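Local coordinates for protein soluble lytic murein transglycosylase (Escherichia coli, PDB 1QSA) that cleaves the glycosidic bond between N-acetylmuramic acid and N-acetylglucosamine in peptidoglycan, leaving a 1,6-anhydro bond in the N-acetylmuramic acid residue, at residues Glu5-Tyr10 against Leu391-Leu396; Asp34-Pro39 against Glu384-Arg389; Val220-Val225 against Arg255-Trp260. One frame throughout, in Å; residues are numbered along the deposited sequence.

Contacts 1 and 2 have centres about 9 Å apart and dock the chain start on helix 383-393, where the N-terminal part meets the L domain. Contact 3 is on the opposite side of the chain's centre, about 56 Å from contact 1 centre to centre, and joins two nearly parallel helices of the superhelix, next but one in sequence. All three are partly buried; contact 1 alone has an exposed touching residue, Tyr393, while contacts 2 and 3 each have two buried ones. Contact 1 mixes aromatic rings with a guanidinium, contact 2 packs a proline turn against a helix flank, and contact 3 is apolar. One sulfate, bound by an arginine of each, bridges contacts 1 and 2.

Contact 1. Residues Glu5-Tyr10 against Leu391-Leu396; sequences EQRSRY and LMYWNL. With ACT (acetate ion), chain O; SO4 (sulfate ion), chain C.
The guanidinium of Arg7 lies flat on the ring of Tyr393 while its edge grips a sulfate ion. The two planes are 12° apart and Arg7 CZ sits 3.8 Å from the Tyr393 ring centroid, almost on the ring normal, which defines a stacked cation-pi pair. Arg7 CD adds a CH-pi contact over the same face. An extended chain from CG to NE carries the group past Trp394 to reach Tyr393. Arg7 NH1 donates to sulfate O4 at 2.8 Å in a nearly straight bond (172°), and Arg7 NH2 donates to sulfate O3. The ion, probably from the crystallisation liquor, marks an anion-binding spot completed by Arg389. Water 1 joins Arg7 NH1 to Tyr393 OH.

Trp394 presents its benzene edge to helix 3-18: its CZ2 comes within 3.2 Å of the carbonyl oxygen of Arg7. Its pyrrole side meets Tyr10 obliquely, Tyr10 CD2 lying 3.6 Å from Trp394 NE1, but the indole N-H is hydrogen-bonded to Tyr35 OH. At the edge of the Tyr10 ring, its OH donates to OXT of an acetate, probably also from the liquor, at 2.6 Å; Lys14 binds it too. A Schellman motif with Asn395 as C-prime residue ends helix 383-393.

Glu390 forms a salt bridge with Arg7 NE. The Tyr393 face, this carboxylate and the sulfate all meet one guanidinium, and probably help to balance its positive charge.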
loop_
_atom_site.group_PDB
_atom_site.type_symbol
_atom_site.label_atom_id
_atom_site.label_comp_id
_atom_site.label_asym_id
_atom_site.label_seq_id
_atom_site.Cartn_x
_atom_site.Cartn_y
_atom_site.Cartn_z
ATOM N N GLU A 5 -24.676 20.814 -24.220
ATOM C CA GLU A 5 -24.040 21.069 -25.521
ATOM C C GLU A 5 -22.519 21.111 -25.389
ATOM O O GLU A 5 -21.800 20.619 -26.264
ATOM C CB GLU A 5 -24.538 22.376 -26.126
ATOM C CG GLU A 5 -25.922 22.228 -26.727
ATOM C CD GLU A 5 -26.440 23.512 -27.322
ATOM O OE1 GLU A 5 -25.705 24.170 -28.098
ATOM O OE2 GLU A 5 -27.596 23.849 -27.026
ATOM N N GLN A 6 -22.036 21.709 -24.304
ATOM C CA GLN A 6 -20.591 21.784 -24.057
ATOM C C GLN A 6 -19.989 20.379 -23.941
ATOM O O GLN A 6 -18.868 20.130 -24.413
ATOM C CB GLN A 6 -20.309 22.586 -22.788
ATOM C CG GLN A 6 -20.591 24.075 -22.972
ATOM C CD GLN A 6 -20.769 24.825 -21.655
ATOM O OE1 GLN A 6 -20.616 24.257 -20.570
ATOM N NE2 GLN A 6 -21.059 26.122 -21.750
ATOM N N ARG A 7 -20.719 19.465 -23.309
ATOM C CA ARG A 7 -20.249 18.082 -23.158
ATOM C C ARG A 7 -19.951 17.453 -24.520
ATOM O O ARG A 7 -18.899 16.828 -24.708
ATOM C CB ARG A 7 -21.270 17.253 -22.381
ATOM C CG ARG A 7 -21.183 17.509 -20.893
ATOM C CD ARG A 7 -22.337 16.873 -20.154
ATOM N NE ARG A 7 -22.119 16.927 -18.714
ATOM C CZ ARG A 7 -22.919 16.350 -17.821
ATOM N NH1 ARG A 7 -24.010 15.710 -18.229
ATOM N NH2 ARG A 7 -22.644 16.437 -16.523
ATOM N N SER A 8 -20.859 17.635 -25.480
ATOM C CA SER A 8 -20.652 17.084 -26.824
ATOM C C SER A 8 -19.414 17.715 -27.470
ATOM O O SER A 8 -18.577 17.000 -28.027
ATOM C CB SER A 8 -21.872 17.329 -27.728
ATOM O OG SER A 8 -23.010 16.594 -27.298
ATOM N N ARG A 9 -19.296 19.041 -27.381
ATOM C CA ARG A 9 -18.146 19.739 -27.974
ATOM C C ARG A 9 -16.841 19.314 -27.302
ATOM O O ARG A 9 -15.812 19.205 -27.969
ATOM C CB ARG A 9 -18.312 21.257 -27.911
ATOM C CG ARG A 9 -19.518 21.764 -28.711
ATOM C CD ARG A 9 -19.369 23.230 -29.095
ATOM N NE ARG A 9 -19.118 24.129 -27.968
ATOM C CZ ARG A 9 -20.045 24.526 -27.103
ATOM N NH1 ARG A 9 -21.271 24.011 -27.158
ATOM N NH2 ARG A 9 -19.724 25.358 -26.128
ATOM N N TYR A 10 -16.907 18.997 -26.009
ATOM C CA TYR A 10 -15.710 18.566 -25.266
ATOM C C TYR A 10 -15.217 17.224 -25.805
ATOM O O TYR A 10 -14.028 17.056 -26.091
ATOM C CB TYR A 10 -16.010 18.460 -23.761
ATOM C CG TYR A 10 -14.782 18.200 -22.918
ATOM C CD1 TYR A 10 -13.825 19.193 -22.727
ATOM C CD2 TYR A 10 -14.582 16.959 -22.315
ATOM C CE1 TYR A 10 -12.687 18.957 -21.953
ATOM C CE2 TYR A 10 -13.443 16.713 -21.534
ATOM C CZ TYR A 10 -12.508 17.718 -21.364
ATOM O OH TYR A 10 -11.376 17.481 -20.606
ATOM N N LEU A 391 -15.839 15.122 -14.684
ATOM C CA LEU A 391 -14.892 14.006 -14.738
ATOM C C LEU A 391 -15.587 12.666 -14.481
ATOM O O LEU A 391 -15.342 11.693 -15.192
ATOM C CB LEU A 391 -13.751 14.241 -13.758
ATOM C CG LEU A 391 -12.838 15.423 -14.114
ATOM C CD1 LEU A 391 -11.955 15.767 -12.910
ATOM C CD2 LEU A 391 -11.991 15.078 -15.363
ATOM N N MET A 392 -16.531 12.650 -13.542
ATOM C CA MET A 392 -17.265 11.419 -13.249
ATOM C C MET A 392 -18.207 11.083 -14.419
ATOM O O MET A 392 -18.361 9.918 -14.783
ATOM C CB MET A 392 -18.026 11.553 -11.918
ATOM C CG MET A 392 -17.115 11.634 -10.692
ATOM S SD MET A 392 -15.980 10.214 -10.576
ATOM C CE MET A 392 -17.126 8.920 -10.081
ATOM N N TYR A 393 -18.775 12.116 -15.049
ATOM C CA TYR A 393 -19.658 11.916 -16.193
ATOM C C TYR A 393 -18.909 11.194 -17.323
ATOM O O TYR A 393 -19.467 10.318 -17.986
ATOM C CB TYR A 393 -20.197 13.246 -16.709
ATOM C CG TYR A 393 -21.095 13.069 -17.903
ATOM C CD1 TYR A 393 -22.386 12.568 -17.749
ATOM C CD2 TYR A 393 -20.658 13.390 -19.193
ATOM C CE1 TYR A 393 -23.220 12.394 -18.847
ATOM C CE2 TYR A 393 -21.487 13.221 -20.296
ATOM C CZ TYR A 393 -22.770 12.724 -20.113
ATOM O OH TYR A 393 -23.620 12.569 -21.184
ATOM N N TRP A 394 -17.634 11.532 -17.506
ATOM C CA TRP A 394 -16.813 10.900 -18.544
ATOM C C TRP A 394 -16.095 9.629 -18.077
ATOM O O TRP A 394 -15.267 9.075 -18.814
ATOM C CB TRP A 394 -15.774 11.898 -19.082
ATOM C CG TRP A 394 -16.377 13.110 -19.737
ATOM C CD1 TRP A 394 -16.241 14.403 -19.333
ATOM C CD2 TRP A 394 -17.192 13.135 -20.918
ATOM N NE1 TRP A 394 -16.922 15.238 -20.188
ATOM C CE2 TRP A 394 -17.515 14.490 -21.169
ATOM C CE3 TRP A 394 -17.681 12.147 -21.787
ATOM C CZ2 TRP A 394 -18.309 14.886 -22.260
ATOM C CZ3 TRP A 394 -18.474 12.547 -22.881
ATOM C CH2 TRP A 394 -18.775 13.903 -23.100
ATOM N N ASN A 395 -16.400 9.173 -16.866
ATOM C CA ASN A 395 -15.778 7.974 -16.295
ATOM C C ASN A 395 -14.255 8.098 -16.171
ATOM O O ASN A 395 -13.512 7.137 -16.397
ATOM C CB ASN A 395 -16.183 6.731 -17.101
ATOM C CG ASN A 395 -17.682 6.497 -17.081
ATOM O OD1 ASN A 395 -18.281 6.419 -16.019
ATOM N ND2 ASN A 395 -18.300 6.464 -18.250
ATOM N N LEU A 396 -13.796 9.307 -15.871
ATOM C CA LEU A 396 -12.371 9.591 -15.696
ATOM C C LEU A 396 -12.128 9.544 -14.190
ATOM O O LEU A 396 -11.741 10.536 -13.568
ATOM C CB LEU A 396 -12.035 10.983 -16.274
ATOM C CG LEU A 396 -12.259 11.102 -17.792
ATOM C CD1 LEU A 396 -12.152 12.557 -18.266
ATOM C CD2 LEU A 396 -11.258 10.210 -18.519
HETATM C C ACT O . -9.851 14.700 -19.448
HETATM O O ACT O . -9.126 13.690 -19.534
HETATM O OXT ACT O . -10.736 14.959 -20.287
HETATM C CH3 ACT O . -9.670 15.640 -18.266
HETATM S S SO4 C . -25.208 14.392 -14.759
HETATM O O1 SO4 C . -25.287 12.961 -14.402
HETATM O O2 SO4 C . -26.182 15.171 -13.968
HETATM O O3 SO4 C . -23.840 14.874 -14.472
HETATM O O4 SO4 C . -25.544 14.539 -16.184
HETATM O O HOH W 1 -25.120 15.191 -20.963
#

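Contact 2. Residues Asp34-Pro39 against Glu384-Arg389; sequences DYPLYP and EMARVR. With SO4 (sulfate ion), chain C.
Pro36 and Leu37, the two central residues of a type I beta turn from Tyr35 to Tyr38, rest on the flank of helix 383-393 at Ala386 and Arg387. The turn leads into helix 38-48, so this contact, like its neighbour at the N-terminal helix, holds the start of the chain against the L domain. The backbones come very near: the CA atoms of Pro36 and Arg387 are 5.2 Å apart, and no direct hydrogen bond links the two segments.

Packing is tight where the turn faces the helix. The Pro36 ring points at it, with CB 3.8 Å from the carbonyl oxygen of Ala386 and CG 4.0 Å from Ala386 CB. Leu37 CD2 lies 3.7 Å from the carbonyl oxygen of Arg387 and also packs on Arg387 CB; Leu37 also touches Tyr10, Glu390 and Leu391. Arg387 CG meets the carbonyl oxygen of Pro36 at 3.4 Å. From there the arginine bends at CG-CD (chi3 -65°), which turns its guanidinium back over Glu384, with one face above Glu384 CA. Its polar end is well occupied although buried: Glu403 forms a salt bridge with NE and Thr67 accepts from NH2, while the link to Glu384 within the helix is long.

The solvated side is looser. Water 2 donates to Pro36 O at 2.8 Å and takes a weak bond from Arg387 NH1, bridging the segments. Further along the helix, exposed Arg389 runs fully extended from CG to NE toward the sulfate ion that Arg7 also holds, presenting one guanidinium edge to it: NE donates to sulfate O3 at 3.1 Å (164°), and NH2 donates to sulfate O2 at 3.0 Å.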
loop_
_atom_site.group_PDB
_atom_site.type_symbol
_atom_site.label_atom_id
_atom_site.label_comp_id
_atom_site.label_asym_id
_atom_site.label_seq_id
_atom_site.Cartn_x
_atom_site.Cartn_y
_atom_site.Cartn_z
ATOM N N ASP A 34 -16.371 28.314 -21.069
ATOM C CA ASP A 34 -17.292 28.207 -19.936
ATOM C C ASP A 34 -17.522 26.787 -19.418
ATOM O O ASP A 34 -18.202 26.605 -18.412
ATOM C CB ASP A 34 -18.642 28.846 -20.259
ATOM C CG ASP A 34 -18.566 30.363 -20.368
ATOM O OD1 ASP A 34 -17.571 30.980 -19.920
ATOM O OD2 ASP A 34 -19.525 30.944 -20.905
ATOM N N TYR A 35 -16.979 25.786 -20.108
ATOM C CA TYR A 35 -17.137 24.394 -19.674
ATOM C C TYR A 35 -16.185 24.136 -18.488
ATOM O O TYR A 35 -15.029 24.563 -18.530
ATOM C CB TYR A 35 -16.806 23.457 -20.833
ATOM C CG TYR A 35 -17.042 21.998 -20.511
ATOM C CD1 TYR A 35 -18.316 21.540 -20.137
ATOM C CD2 TYR A 35 -15.998 21.072 -20.565
ATOM C CE1 TYR A 35 -18.540 20.198 -19.824
ATOM C CE2 TYR A 35 -16.205 19.730 -20.256
ATOM C CZ TYR A 35 -17.470 19.293 -19.882
ATOM O OH TYR A 35 -17.633 17.975 -19.555
ATOM N N PRO A 36 -16.655 23.452 -17.417
ATOM C CA PRO A 36 -15.784 23.194 -16.257
ATOM C C PRO A 36 -14.419 22.604 -16.553
ATOM O O PRO A 36 -13.455 22.940 -15.860
ATOM C CB PRO A 36 -16.622 22.266 -15.375
ATOM C CG PRO A 36 -18.042 22.761 -15.641
ATOM C CD PRO A 36 -18.041 23.014 -17.149
ATOM N N LEU A 37 -14.332 21.745 -17.566
ATOM C CA LEU A 37 -13.042 21.134 -17.884
ATOM C C LEU A 37 -12.140 21.920 -18.851
ATOM O O LEU A 37 -11.079 21.429 -19.246
ATOM C CB LEU A 37 -13.212 19.679 -18.334
ATOM C CG LEU A 37 -13.992 18.771 -17.363
ATOM C CD1 LEU A 37 -13.939 17.329 -17.855
ATOM C CD2 LEU A 37 -13.434 18.842 -15.945
ATOM N N TYR A 38 -12.508 23.159 -19.172
ATOM C CA TYR A 38 -11.671 23.980 -20.057
ATOM C C TYR A 38 -10.211 24.068 -19.549
ATOM O O TYR A 38 -9.286 23.977 -20.346
ATOM C CB TYR A 38 -12.279 25.372 -20.244
ATOM C CG TYR A 38 -11.491 26.228 -21.197
ATOM C CD1 TYR A 38 -11.540 26.006 -22.579
ATOM C CD2 TYR A 38 -10.665 27.232 -20.715
ATOM C CE1 TYR A 38 -10.767 26.778 -23.460
ATOM C CE2 TYR A 38 -9.891 28.007 -21.577
ATOM C CZ TYR A 38 -9.945 27.774 -22.939
ATOM O OH TYR A 38 -9.149 28.540 -23.762
ATOM N N PRO A 39 -9.983 24.190 -18.218
ATOM C CA PRO A 39 -8.587 24.264 -17.742
ATOM C C PRO A 39 -7.759 23.040 -18.155
ATOM O O PRO A 39 -6.543 23.148 -18.337
ATOM C CB PRO A 39 -8.745 24.354 -16.220
ATOM C CG PRO A 39 -10.029 25.109 -16.062
ATOM C CD PRO A 39 -10.922 24.450 -17.110
ATOM N N GLU A 384 -14.715 23.604 -8.266
ATOM C CA GLU A 384 -14.019 22.318 -8.164
ATOM C C GLU A 384 -15.038 21.169 -8.216
ATOM O O GLU A 384 -14.814 20.163 -8.900
ATOM C CB GLU A 384 -13.100 22.213 -6.923
ATOM C CG GLU A 384 -12.301 20.885 -6.930
ATOM C CD GLU A 384 -10.986 20.902 -6.146
ATOM O OE1 GLU A 384 -10.924 21.504 -5.040
ATOM O OE2 GLU A 384 -10.015 20.269 -6.629
ATOM N N MET A 385 -16.176 21.320 -7.540
ATOM C CA MET A 385 -17.192 20.270 -7.596
ATOM C C MET A 385 -17.723 20.123 -9.031
ATOM O O MET A 385 -17.998 19.020 -9.483
ATOM C CB MET A 385 -18.356 20.556 -6.640
ATOM C CG MET A 385 -19.382 19.423 -6.572
ATOM S SD MET A 385 -18.689 17.862 -5.929
ATOM C CE MET A 385 -18.912 18.087 -4.165
ATOM N N ALA A 386 -17.868 21.239 -9.748
ATOM C CA ALA A 386 -18.341 21.174 -11.125
ATOM C C ALA A 386 -17.353 20.363 -11.984
ATOM O O ALA A 386 -17.772 19.618 -12.867
ATOM C CB ALA A 386 -18.541 22.570 -11.692
ATOM N N ARG A 387 -16.047 20.489 -11.716
ATOM C CA ARG A 387 -15.063 19.705 -12.479
ATOM C C ARG A 387 -15.206 18.226 -12.114
ATOM O O ARG A 387 -15.176 17.366 -12.989
ATOM C CB ARG A 387 -13.631 20.173 -12.210
ATOM C CG ARG A 387 -13.344 21.586 -12.744
ATOM C CD ARG A 387 -11.857 21.834 -12.920
ATOM N NE ARG A 387 -11.138 21.806 -11.652
ATOM C CZ ARG A 387 -11.054 22.820 -10.799
ATOM N NH1 ARG A 387 -11.655 23.978 -11.060
ATOM N NH2 ARG A 387 -10.377 22.676 -9.670
ATOM N N VAL A 388 -15.399 17.939 -10.826
ATOM C CA VAL A 388 -15.565 16.553 -10.370
ATOM C C VAL A 388 -16.759 15.918 -11.074
ATOM O O VAL A 388 -16.663 14.801 -11.586
ATOM C CB VAL A 388 -15.759 16.485 -8.828
ATOM C CG1 VAL A 388 -16.185 15.062 -8.392
ATOM C CG2 VAL A 388 -14.441 16.867 -8.137
ATOM N N ARG A 389 -17.865 16.663 -11.149
ATOM C CA ARG A 389 -19.070 16.172 -11.809
ATOM C C ARG A 389 -18.797 15.797 -13.273
ATOM O O ARG A 389 -19.184 14.722 -13.723
ATOM C CB ARG A 389 -20.182 17.226 -11.733
ATOM C CG ARG A 389 -21.453 16.859 -12.501
ATOM C CD ARG A 389 -22.503 17.963 -12.394
ATOM N NE ARG A 389 -23.701 17.639 -13.178
ATOM C CZ ARG A 389 -24.629 18.523 -13.563
ATOM N NH1 ARG A 389 -24.526 19.814 -13.246
ATOM N NH2 ARG A 389 -25.673 18.111 -14.272
HETATM S S SO4 C . -25.208 14.392 -14.759
HETATM O O1 SO4 C . -25.287 12.961 -14.402
HETATM O O2 SO4 C . -26.182 15.171 -13.968
HETATM O O3 SO4 C . -23.840 14.874 -14.472
HETATM O O4 SO4 C . -25.544 14.539 -16.184
HETATM O O HOH W 2 -13.309 24.818 -13.824
#

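Contact 3. Residues Val220-Val225 against Arg255-Trp260; sequences VAFASV and RDIVAW
Phe222 and Ala223 of helix 212-228 pack on Ile257 and Val258 of helix 248-260, two helices of the alpha-superhelix that run in nearly the same direction. The axes of the short segments approach to 9.6 Å with a crossing angle of -21°, and the CA atoms of Ala223 and Ile257 are 6.0 Å apart.

Contacts between ring and methyl groups make up most of the interface. Placing CG of Phe222 anti to the backbone nitrogen (chi1 178°) carries the ring across to the other helix, where CD2 meets Ile257 CG2 at 3.7 Å and CZ meets Val258 CG2 at 3.6 Å. Both methyls approach the ring obliquely. The same aromatic side chain also touches Ile237 and Leu240 of helix 230-243, the helix that lies between these two in sequence.

Between the segments, aliphatic packing is that of Ile257 CG2 on Ala223. Ile257 points toward the other helix, and this branch settles against the backbone, 3.6 Å from Ala223 CA and 4.0 Å from Ala223 CB. Val258, besides meeting Phe222, touches Trp274 of helix 269-280.

Polar contacts across the pair are absent, no hydrogen bond or salt bridge being found. Cohesion between these segments therefore rests on shape and hydrophobic burial: the alanine lets Ile257 come close to the backbone, while the phenylalanine ring spans Ile257 and Val258 beside it.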
loop_
_atom_site.group_PDB
_atom_site.type_symbol
_atom_site.label_atom_id
_atom_site.label_comp_id
_atom_site.label_asym_id
_atom_site.label_seq_id
_atom_site.Cartn_x
_atom_site.Cartn_y
_atom_site.Cartn_z
ATOM N N VAL A 220 23.021 -6.449 8.289
ATOM C CA VAL A 220 22.110 -6.501 7.144
ATOM C C VAL A 220 22.480 -7.709 6.264
ATOM O O VAL A 220 21.614 -8.493 5.867
ATOM C CB VAL A 220 22.158 -5.194 6.302
ATOM C CG1 VAL A 220 21.231 -5.318 5.085
ATOM C CG2 VAL A 220 21.733 -3.991 7.149
ATOM N N ALA A 221 23.769 -7.875 5.980
ATOM C CA ALA A 221 24.217 -8.995 5.159
ATOM C C ALA A 221 23.853 -10.324 5.836
ATOM O O ALA A 221 23.447 -11.277 5.184
ATOM C CB ALA A 221 25.716 -8.915 4.926
ATOM N N PHE A 222 23.974 -10.353 7.160
ATOM C CA PHE A 222 23.667 -11.552 7.940
ATOM C C PHE A 222 22.200 -11.946 7.735
ATOM O O PHE A 222 21.883 -13.131 7.587
ATOM C CB PHE A 222 23.966 -11.305 9.420
ATOM C CG PHE A 222 23.630 -12.478 10.318
ATOM C CD1 PHE A 222 24.517 -13.541 10.463
ATOM C CD2 PHE A 222 22.437 -12.496 11.032
ATOM C CE1 PHE A 222 24.214 -14.614 11.318
ATOM C CE2 PHE A 222 22.126 -13.555 11.882
ATOM C CZ PHE A 222 23.011 -14.612 12.028
ATOM N N ALA A 223 21.314 -10.955 7.725
ATOM C CA ALA A 223 19.895 -11.208 7.489
ATOM C C ALA A 223 19.689 -11.817 6.089
ATOM O O ALA A 223 18.869 -12.717 5.910
ATOM C CB ALA A 223 19.103 -9.919 7.641
ATOM N N SER A 224 20.453 -11.356 5.098
ATOM C CA SER A 224 20.342 -11.898 3.737
ATOM C C SER A 224 20.802 -13.358 3.711
ATOM O O SER A 224 20.198 -14.202 3.028
ATOM C CB SER A 224 21.160 -11.063 2.741
ATOM O OG SER A 224 20.701 -9.723 2.719
ATOM N N VAL A 225 21.867 -13.650 4.460
ATOM C CA VAL A 225 22.394 -15.014 4.552
ATOM C C VAL A 225 21.349 -15.920 5.205
ATOM O O VAL A 225 21.132 -17.035 4.739
ATOM C CB VAL A 225 23.700 -15.076 5.389
ATOM C CG1 VAL A 225 24.096 -16.537 5.662
ATOM C CG2 VAL A 225 24.831 -14.356 4.649
ATOM N N ARG A 255 20.233 -13.200 16.834
ATOM C CA ARG A 255 19.388 -14.339 17.207
ATOM C C ARG A 255 17.982 -14.146 16.652
ATOM O O ARG A 255 17.403 -15.083 16.113
ATOM C CB ARG A 255 19.304 -14.496 18.724
ATOM C CG ARG A 255 20.560 -15.045 19.367
ATOM C CD ARG A 255 20.267 -15.506 20.789
ATOM N NE ARG A 255 21.507 -15.765 21.512
ATOM C CZ ARG A 255 22.033 -14.932 22.403
ATOM N NH1 ARG A 255 21.417 -13.798 22.709
ATOM N NH2 ARG A 255 23.175 -15.239 22.998
ATOM N N ASP A 256 17.456 -12.922 16.763
ATOM C CA ASP A 256 16.111 -12.594 16.265
ATOM C C ASP A 256 16.012 -12.851 14.765
ATOM O O ASP A 256 15.022 -13.400 14.276
ATOM C CB ASP A 256 15.759 -11.118 16.531
ATOM C CG ASP A 256 15.491 -10.808 17.996
ATOM O OD1 ASP A 256 15.478 -11.718 18.848
ATOM O OD2 ASP A 256 15.287 -9.619 18.301
ATOM N N ILE A 257 17.038 -12.411 14.036
ATOM C CA ILE A 257 17.097 -12.575 12.588
ATOM C C ILE A 257 16.971 -14.050 12.189
ATOM O O ILE A 257 16.184 -14.398 11.303
ATOM C CB ILE A 257 18.404 -11.964 12.038
ATOM C CG1 ILE A 257 18.300 -10.435 12.071
ATOM C CG2 ILE A 257 18.709 -12.474 10.630
ATOM C CD1 ILE A 257 19.629 -9.734 11.907
ATOM N N VAL A 258 17.707 -14.917 12.881
ATOM C CA VAL A 258 17.668 -16.346 12.585
ATOM C C VAL A 258 16.336 -16.973 12.990
ATOM O O VAL A 258 15.759 -17.754 12.227
ATOM C CB VAL A 258 18.847 -17.075 13.258
ATOM C CG1 VAL A 258 18.696 -18.594 13.117
ATOM C CG2 VAL A 258 20.150 -16.633 12.614
ATOM N N ALA A 259 15.829 -16.592 14.162
ATOM C CA ALA A 259 14.563 -17.123 14.674
ATOM C C ALA A 259 13.416 -16.905 13.694
ATOM O O ALA A 259 12.543 -17.763 13.556
ATOM C CB ALA A 259 14.238 -16.514 16.033
ATOM N N TRP A 260 13.409 -15.751 13.023
ATOM C CA TRP A 260 12.392 -15.438 12.025
ATOM C C TRP A 260 12.391 -16.447 10.890
ATOM O O TRP A 260 11.363 -16.666 10.243
ATOM C CB TRP A 260 12.663 -14.065 11.395
ATOM C CG TRP A 260 11.971 -12.940 12.064
ATOM C CD1 TRP A 260 12.536 -11.979 12.846
ATOM C CD2 TRP A 260 10.569 -12.650 12.015
ATOM N NE1 TRP A 260 11.569 -11.105 13.296
ATOM C CE2 TRP A 260 10.355 -11.495 12.800
ATOM C CE3 TRP A 260 9.477 -13.252 11.383
ATOM C CZ2 TRP A 260 9.091 -10.929 12.969
ATOM C CZ3 TRP A 260 8.210 -12.685 11.552
ATOM C CH2 TRP A 260 8.034 -11.537 12.341
#